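Local coordinates for protocadherin gamma-B3 (Homo sapiens, PDB 5K8R), which probably acts as a calcium-dependent cell-adhesion protein that may help establish and maintain specific neuronal connections in the brain, at residues E223-P226 with A227-V231; E280-D283 with S284-I287; I252-K256 with E257-L261. All coordinates share one frame; numbering follows the deposited sequence.

Interaction 1. Residues E223-P226 with A227-V231; sequences ENLP and AGSSV. With CA (calcium ion), chain F; CA (calcium ion), chain G.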
loop_
_atom_site.group_PDB
_atom_site.type_symbol
_atom_site.label_atom_id
_atom_site.label_comp_id
_atom_site.label_asym_id
_atom_site.label_seq_id
_atom_site.Cartn_x
_atom_site.Cartn_y
_atom_site.Cartn_z
ATOM N N GLU A 223 14.619 -21.619 -37.381
ATOM C CA GLU A 223 15.656 -22.098 -36.474
ATOM C C GLU A 223 16.943 -21.293 -36.600
ATOM O O GLU A 223 17.719 -21.219 -35.640
ATOM C CB GLU A 223 15.931 -23.580 -36.724
ATOM C CG GLU A 223 16.268 -23.922 -38.162
ATOM C CD GLU A 223 16.710 -25.362 -38.323
ATOM O OE1 GLU A 223 17.199 -25.948 -37.335
ATOM O OE2 GLU A 223 16.562 -25.911 -39.434
ATOM N N ASN A 224 17.189 -20.680 -37.757
ATOM C CA ASN A 224 18.400 -19.891 -37.941
ATOM C C ASN A 224 18.208 -18.470 -37.425
ATOM O O ASN A 224 18.849 -17.533 -37.912
ATOM C CB ASN A 224 18.815 -19.875 -39.416
ATOM C CG ASN A 224 17.794 -19.191 -40.303
ATOM O OD1 ASN A 224 16.597 -19.214 -40.022
ATOM N ND2 ASN A 224 18.265 -18.579 -41.384
ATOM N N LEU A 225 17.334 -18.302 -36.441
ATOM C CA LEU A 225 17.090 -16.989 -35.857
ATOM C C LEU A 225 18.287 -16.570 -35.015
ATOM O O LEU A 225 18.684 -17.312 -34.107
ATOM C CB LEU A 225 15.823 -17.015 -35.007
ATOM C CG LEU A 225 15.369 -15.683 -34.404
ATOM C CD1 LEU A 225 15.017 -14.689 -35.499
ATOM C CD2 LEU A 225 14.191 -15.890 -33.464
ATOM N N PRO A 226 18.893 -15.414 -35.276
ATOM C CA PRO A 226 20.050 -14.993 -34.480
ATOM C C PRO A 226 19.672 -14.736 -33.031
ATOM O O PRO A 226 18.535 -14.377 -32.712
ATOM C CB PRO A 226 20.509 -13.701 -35.171
ATOM C CG PRO A 226 19.913 -13.760 -36.542
ATOM C CD PRO A 226 18.612 -14.482 -36.381
ATOM N N ALA A 227 20.649 -14.923 -32.148
ATOM C CA ALA A 227 20.439 -14.673 -30.731
ATOM C C ALA A 227 20.198 -13.189 -30.478
ATOM O O ALA A 227 20.717 -12.322 -31.186
ATOM C CB ALA A 227 21.639 -15.157 -29.917
ATOM N N GLY A 228 19.399 -12.902 -29.455
ATOM C CA GLY A 228 19.020 -11.541 -29.138
ATOM C C GLY A 228 17.828 -11.016 -29.907
ATOM O O GLY A 228 17.383 -9.893 -29.635
ATOM N N SER A 229 17.295 -11.788 -30.849
ATOM C CA SER A 229 16.179 -11.328 -31.660
ATOM C C SER A 229 14.882 -11.339 -30.857
ATOM O O SER A 229 14.666 -12.189 -29.990
ATOM C CB SER A 229 16.025 -12.208 -32.900
ATOM O OG SER A 229 17.255 -12.342 -33.589
ATOM N N SER A 230 14.014 -10.377 -31.159
ATOM C CA SER A 230 12.696 -10.326 -30.544
ATOM C C SER A 230 11.782 -11.348 -31.207
ATOM O O SER A 230 11.726 -11.436 -32.438
ATOM C CB SER A 230 12.103 -8.922 -30.663
ATOM O OG SER A 230 10.833 -8.849 -30.040
ATOM N N VAL A 231 11.070 -12.120 -30.391
ATOM C CA VAL A 231 10.178 -13.159 -30.880
ATOM C C VAL A 231 8.712 -12.794 -30.662
ATOM O O VAL A 231 7.882 -13.015 -31.548
ATOM C CB VAL A 231 10.520 -14.523 -30.236
ATOM C CG1 VAL A 231 10.549 -14.422 -28.721
ATOM C CG2 VAL A 231 9.545 -15.594 -30.686
HETATM CA CA CA F . 17.093 -28.187 -40.193
HETATM CA CA CA G . 19.354 -27.130 -37.525
HETATM O O HOH W 1 20.465 -25.656 -35.803
#

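Interaction 2. Residues E280-D283 with S284-I287; sequences EERD and SYTI. With CA (calcium ion), chain F; CA (calcium ion), chain G.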
loop_
_atom_site.group_PDB
_atom_site.type_symbol
_atom_site.label_atom_id
_atom_site.label_comp_id
_atom_site.label_asym_id
_atom_site.label_seq_id
_atom_site.Cartn_x
_atom_site.Cartn_y
_atom_site.Cartn_z
ATOM N N GLU A 280 16.192 -29.456 -35.346
ATOM C CA GLU A 280 16.513 -30.869 -35.190
ATOM C C GLU A 280 16.460 -31.321 -33.737
ATOM O O GLU A 280 16.308 -32.520 -33.481
ATOM C CB GLU A 280 17.895 -31.168 -35.776
ATOM C CG GLU A 280 17.898 -31.410 -37.279
ATOM C CD GLU A 280 17.471 -30.192 -38.073
ATOM O OE1 GLU A 280 17.921 -29.076 -37.741
ATOM O OE2 GLU A 280 16.678 -30.353 -39.024
ATOM N N GLU A 281 16.580 -30.396 -32.786
ATOM C CA GLU A 281 16.531 -30.751 -31.373
ATOM C C GLU A 281 15.123 -30.611 -30.800
ATOM O O GLU A 281 14.634 -31.521 -30.123
ATOM C CB GLU A 281 17.518 -29.888 -30.580
ATOM C CG GLU A 281 17.627 -30.264 -29.110
ATOM C CD GLU A 281 18.196 -31.657 -28.900
ATOM O OE1 GLU A 281 18.998 -32.109 -29.745
ATOM O OE2 GLU A 281 17.839 -32.301 -27.891
ATOM N N ARG A 282 14.462 -29.486 -31.064
ATOM C CA ARG A 282 13.118 -29.252 -30.553
ATOM C C ARG A 282 12.422 -28.254 -31.466
ATOM O O ARG A 282 13.007 -27.228 -31.820
ATOM C CB ARG A 282 13.162 -28.737 -29.109
ATOM C CG ARG A 282 11.810 -28.663 -28.421
ATOM C CD ARG A 282 11.975 -28.404 -26.932
ATOM N NE ARG A 282 10.706 -28.094 -26.279
ATOM C CZ ARG A 282 10.587 -27.778 -24.993
ATOM N NH1 ARG A 282 11.661 -27.731 -24.216
ATOM N NH2 ARG A 282 9.392 -27.509 -24.483
ATOM N N ASP A 283 11.180 -28.559 -31.843
ATOM C CA ASP A 283 10.449 -27.768 -32.823
ATOM C C ASP A 283 9.391 -26.861 -32.206
ATOM O O ASP A 283 8.753 -26.095 -32.938
ATOM C CB ASP A 283 9.795 -28.687 -33.861
ATOM C CG ASP A 283 8.945 -29.779 -33.230
ATOM O OD1 ASP A 283 8.650 -29.694 -32.019
ATOM O OD2 ASP A 283 8.564 -30.723 -33.954
ATOM N N SER A 284 9.184 -26.924 -30.894
ATOM C CA SER A 284 8.155 -26.113 -30.258
ATOM C C SER A 284 8.484 -25.946 -28.784
ATOM O O SER A 284 9.091 -26.824 -28.165
ATOM C CB SER A 284 6.765 -26.740 -30.426
ATOM O OG SER A 284 5.772 -25.958 -29.787
ATOM N N TYR A 285 8.071 -24.807 -28.229
ATOM C CA TYR A 285 8.271 -24.496 -26.817
ATOM C C TYR A 285 6.979 -23.928 -26.252
ATOM O O TYR A 285 6.483 -22.909 -26.740
ATOM C CB TYR A 285 9.416 -23.495 -26.624
ATOM C CG TYR A 285 10.784 -24.016 -27.003
ATOM C CD1 TYR A 285 11.618 -24.591 -26.052
ATOM C CD2 TYR A 285 11.248 -23.923 -28.309
ATOM C CE1 TYR A 285 12.872 -25.062 -26.392
ATOM C CE2 TYR A 285 12.501 -24.393 -28.658
ATOM C CZ TYR A 285 13.307 -24.962 -27.695
ATOM O OH TYR A 285 14.555 -25.430 -28.039
ATOM N N THR A 286 6.438 -24.577 -25.226
ATOM C CA THR A 286 5.280 -24.073 -24.496
ATOM C C THR A 286 5.738 -23.652 -23.106
ATOM O O THR A 286 6.202 -24.487 -22.322
ATOM C CB THR A 286 4.173 -25.123 -24.413
ATOM O OG1 THR A 286 3.659 -25.382 -25.725
ATOM C CG2 THR A 286 3.041 -24.629 -23.524
ATOM N N ILE A 287 5.608 -22.362 -22.807
ATOM C CA ILE A 287 6.159 -21.766 -21.596
ATOM C C ILE A 287 5.052 -21.019 -20.867
ATOM O O ILE A 287 4.285 -20.277 -21.489
ATOM C CB ILE A 287 7.326 -20.813 -21.916
ATOM C CG1 ILE A 287 8.399 -21.531 -22.735
ATOM C CG2 ILE A 287 7.913 -20.246 -20.640
ATOM C CD1 ILE A 287 9.410 -20.594 -23.358
HETATM CA CA CA F . 17.093 -28.187 -40.193
HETATM CA CA CA G . 19.354 -27.130 -37.525
HETATM O O HOH W 2 15.467 -25.726 -30.350
HETATM O O HOH W 1 20.465 -25.656 -35.803
#

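Interaction 3. Residues I252-K256 with E257-L261; sequences INIGK and EVRQL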
loop_
_atom_site.group_PDB
_atom_site.type_symbol
_atom_site.label_atom_id
_atom_site.label_comp_id
_atom_site.label_asym_id
_atom_site.label_seq_id
_atom_site.Cartn_x
_atom_site.Cartn_y
_atom_site.Cartn_z
ATOM N N ILE A 252 7.553 -19.348 -15.662
ATOM C CA ILE A 252 7.249 -20.301 -14.603
ATOM C C ILE A 252 7.412 -21.714 -15.145
ATOM O O ILE A 252 7.212 -21.970 -16.337
ATOM C CB ILE A 252 5.829 -20.107 -14.024
ATOM C CG1 ILE A 252 4.773 -20.287 -15.116
ATOM C CG2 ILE A 252 5.698 -18.743 -13.360
ATOM C CD1 ILE A 252 3.355 -20.216 -14.608
ATOM N N ASN A 253 7.785 -22.633 -14.251
ATOM C CA ASN A 253 7.961 -24.049 -14.588
ATOM C C ASN A 253 8.918 -24.228 -15.764
ATOM O O ASN A 253 8.734 -25.097 -16.618
ATOM C CB ASN A 253 6.614 -24.716 -14.876
ATOM C CG ASN A 253 5.737 -24.809 -13.645
ATOM O OD1 ASN A 253 6.198 -25.184 -12.568
ATOM N ND2 ASN A 253 4.464 -24.460 -13.796
ATOM N N ILE A 254 9.951 -23.401 -15.805
ATOM C CA ILE A 254 10.891 -23.404 -16.917
ATOM C C ILE A 254 12.040 -24.349 -16.599
ATOM O O ILE A 254 12.381 -24.584 -15.434
ATOM C CB ILE A 254 11.390 -21.975 -17.222
ATOM C CG1 ILE A 254 11.766 -21.857 -18.697
ATOM C CG2 ILE A 254 12.569 -21.600 -16.334
ATOM C CD1 ILE A 254 10.660 -22.297 -19.622
ATOM N N GLY A 255 12.634 -24.916 -17.650
ATOM C CA GLY A 255 13.764 -25.804 -17.521
ATOM C C GLY A 255 15.058 -25.125 -17.947
ATOM O O GLY A 255 15.066 -24.044 -18.534
ATOM N N LYS A 256 16.171 -25.794 -17.636
ATOM C CA LYS A 256 17.476 -25.235 -17.970
ATOM C C LYS A 256 17.710 -25.193 -19.475
ATOM O O LYS A 256 18.446 -24.326 -19.957
ATOM C CB LYS A 256 18.584 -26.027 -17.279
ATOM C CG LYS A 256 18.725 -25.718 -15.798
ATOM C CD LYS A 256 20.019 -26.278 -15.239
ATOM C CE LYS A 256 20.242 -25.815 -13.809
ATOM N NZ LYS A 256 21.537 -26.303 -13.262
ATOM N N GLU A 257 17.102 -26.113 -20.231
ATOM C CA GLU A 257 17.241 -26.070 -21.683
ATOM C C GLU A 257 16.558 -24.844 -22.276
ATOM O O GLU A 257 16.950 -24.375 -23.349
ATOM C CB GLU A 257 16.673 -27.339 -22.318
ATOM C CG GLU A 257 15.217 -27.619 -21.982
ATOM C CD GLU A 257 14.621 -28.709 -22.851
ATOM O OE1 GLU A 257 14.490 -28.490 -24.073
ATOM O OE2 GLU A 257 14.302 -29.794 -22.319
ATOM N N VAL A 258 15.544 -24.313 -21.595
ATOM C CA VAL A 258 14.821 -23.142 -22.075
ATOM C C VAL A 258 15.326 -21.899 -21.355
ATOM O O VAL A 258 15.293 -20.793 -21.906
ATOM C CB VAL A 258 13.307 -23.316 -21.882
ATOM C CG1 VAL A 258 12.552 -22.239 -22.636
ATOM C CG2 VAL A 258 12.878 -24.708 -22.331
ATOM N N ARG A 259 15.790 -22.076 -20.114
ATOM C CA ARG A 259 16.399 -20.970 -19.386
ATOM C C ARG A 259 17.615 -20.422 -20.122
ATOM O O ARG A 259 17.858 -19.208 -20.112
ATOM C CB ARG A 259 16.782 -21.425 -17.975
ATOM C CG ARG A 259 17.604 -20.404 -17.207
ATOM C CD ARG A 259 17.865 -20.828 -15.773
ATOM N NE ARG A 259 16.734 -20.540 -14.896
ATOM C CZ ARG A 259 15.803 -21.427 -14.563
ATOM N NH1 ARG A 259 15.866 -22.664 -15.036
ATOM N NH2 ARG A 259 14.810 -21.079 -13.757
ATOM N N GLN A 260 18.379 -21.291 -20.778
ATOM C CA GLN A 260 19.544 -20.884 -21.549
ATOM C C GLN A 260 19.199 -20.495 -22.981
ATOM O O GLN A 260 20.111 -20.244 -23.777
ATOM C CB GLN A 260 20.584 -22.006 -21.559
ATOM C CG GLN A 260 21.153 -22.343 -20.193
ATOM C CD GLN A 260 22.033 -21.240 -19.639
ATOM O OE1 GLN A 260 21.697 -20.609 -18.638
ATOM N NE2 GLN A 260 23.170 -21.008 -20.286
ATOM N N LEU A 261 17.917 -20.445 -23.329
ATOM C CA LEU A 261 17.491 -20.157 -24.694
ATOM C C LEU A 261 16.645 -18.902 -24.820
ATOM O O LEU A 261 16.817 -18.146 -25.779
ATOM C CB LEU A 261 16.713 -21.352 -25.267
ATOM C CG LEU A 261 17.474 -22.259 -26.235
ATOM C CD1 LEU A 261 17.827 -21.501 -27.504
ATOM C CD2 LEU A 261 18.726 -22.829 -25.584
#

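Interaction 1. Residues E223-P226 with A227-V231
Two hydrogen bonds from Ser229 converge on the carbonyl oxygen of Pro226. The shorter comes from the side chain: Ser229 OG lies 2.6 Å from Pro226 O and donates to it from above the carbonyl plane. Its hydroxyl stands beside its own backbone N (chi1 -51°), which turns it back to the oxygen that the amide also faces. That second bond, from Ser229 N to Pro226 O, is weak at 3.4 Å. It closes a type II beta turn whose middle residues are Ala227 and Gly228; the positive phi of Gly228 (85°) would press a CB against the preceding carbonyl, so glycine suits the place, while the fixed phi of Pro226 stiffens the entry.

The turn lies on the connection by which the cadherin fold, a two-sheet Greek-key sandwich, passes from strand 216-222 in one sheet to strand 230-237 in the other.

The apolar contact is small. Leu225 sends its branched end back alongside Ser229, with CD1 3.7 Å from Ser229 CB, and the same leucine also packs on Thr273 and Leu277.

Metal coordination occupies the start of the connection. The Glu223 carboxylate divides itself between two calcium ions: OE2 is 2.5 Å from the chain F ion and OE1 is 2.5 Å from the chain G ion. Phe279 N also donates to OE1, which is likely to limit rotation of the bridging group.

Interaction 2. Residues E280-D283 with S284-I287
Arg282 lies across the ring of Tyr285, at the place where a calcium-binding loop of the third cadherin repeat runs into strand 284-292. The loop, with Asp278 and Glu280, is a variant of the cadherin LDRE motif, and the strand belongs to one sheet of the Greek-key sandwich.

The guanidinium and ring planes are 30° apart, and Tyr285 CD1 sits over the centre of one guanidinium face, 3.4 Å above it. Further back along the side chain, Arg282 CD rests over the ring face in a CH-pi contact, 3.9 Å from the ring centroid. Arg282 reaches this position because CG is anti to the backbone N (chi1 -171°) and the chain stays extended as far as NE. A long, flat-ended residue suits the place: its methylenes and its flat end can both lie against the ring.

The guanidinium is also held through NE, which donates to Ser284 O at 2.8 Å with a bent N-H angle of 132°; the oxygen is tilted out of the guanidinium plane. NH1 forms a salt bridge with Glu257 of helix 256-259. With an alanine here, Ser284 O would probably lose this donor and Glu257 its positive mate, and one face of the tyrosine would lose its cover.

At the ring edge, in plane, a water lies 2.5 Å from Tyr285 OH and donates to Arg282 O at 3.2 Å. The ring also meets Phe262 edge-to-face, while Ser284 OG bonds to Asp306.

At the head of the loop, Glu280 is bent at chi2 and serves both calcium ions: OE1 is 2.4 Å from the chain G ion and 2.7 Å from the chain F ion, and OE2 is 2.5 Å from the chain F ion.

Interaction 3. Residues I252-K256 with E257-L261
Ile254 overlaps two residues of the following helical turn, one with each branch. Its CG1 arm, anti to the backbone N (chi1 -152°), carries CD1 to 3.6 Å from Val258 CG1, an apolar contact in which the two side chains meet at a slant. The other branch, CG2, stands over one face of the Arg259 guanidinium, 3.5 Å from NH2. A beta-branched isoleucine suits this site because it can serve the interior and the surface at once. Val258 is buried and continues the apolar patch onto Tyr285 and Ile287.

The backbone draws the chain into the single turn of helix 256-259, which in this cadherin repeat links strand 248-252 to strand 262-264. Gly255 occupies the N-cap position, and its carbonyl accepts twice: Val258 N gives a bond of 3.1 Å to Gly255 O, from well above the carbonyl plane, and Arg259 N comes nearly head-on to the same oxygen at 2.6 Å. Gln260 N then bonds to Lys256 O at 3.1 Å. Just before the turn, Asn253 meets the second subunit, its OD1 accepting from the backbone N of Ser126 there.

Glu257, whose partner is Arg282, puts a negative charge in the first turn, a placement that the helix dipole would probably favour. The Arg259 cation, by contrast, meets an aliphatic methyl over its face, so that contact is one of packing without charge pairing.

Overall arrangement
All three interactions lie in the third cadherin repeat. Interactions 1 and 2, with centres 14 Å apart, meet at the calcium sites next to the fourth repeat: Glu223 OE1 and Glu280 OE1 come within 3.2 Å, a closeness of like charges that the shared calcium ions probably offset. Asp278, Asp309, Glu310 O, Asp312 and, from the fourth repeat, Asp345 also contribute to these two sites, with a water on the chain G ion. Interaction 3 binds no calcium but touches interaction 2, their centres 11 Å apart. Arg282 NH1 and Glu257 OE1 form a salt bridge of 2.9 Å, and Ile287 packs on Ile254 and Val258. Interactions 1 and 3 stay separate, with nearest atoms about 7 Å apart.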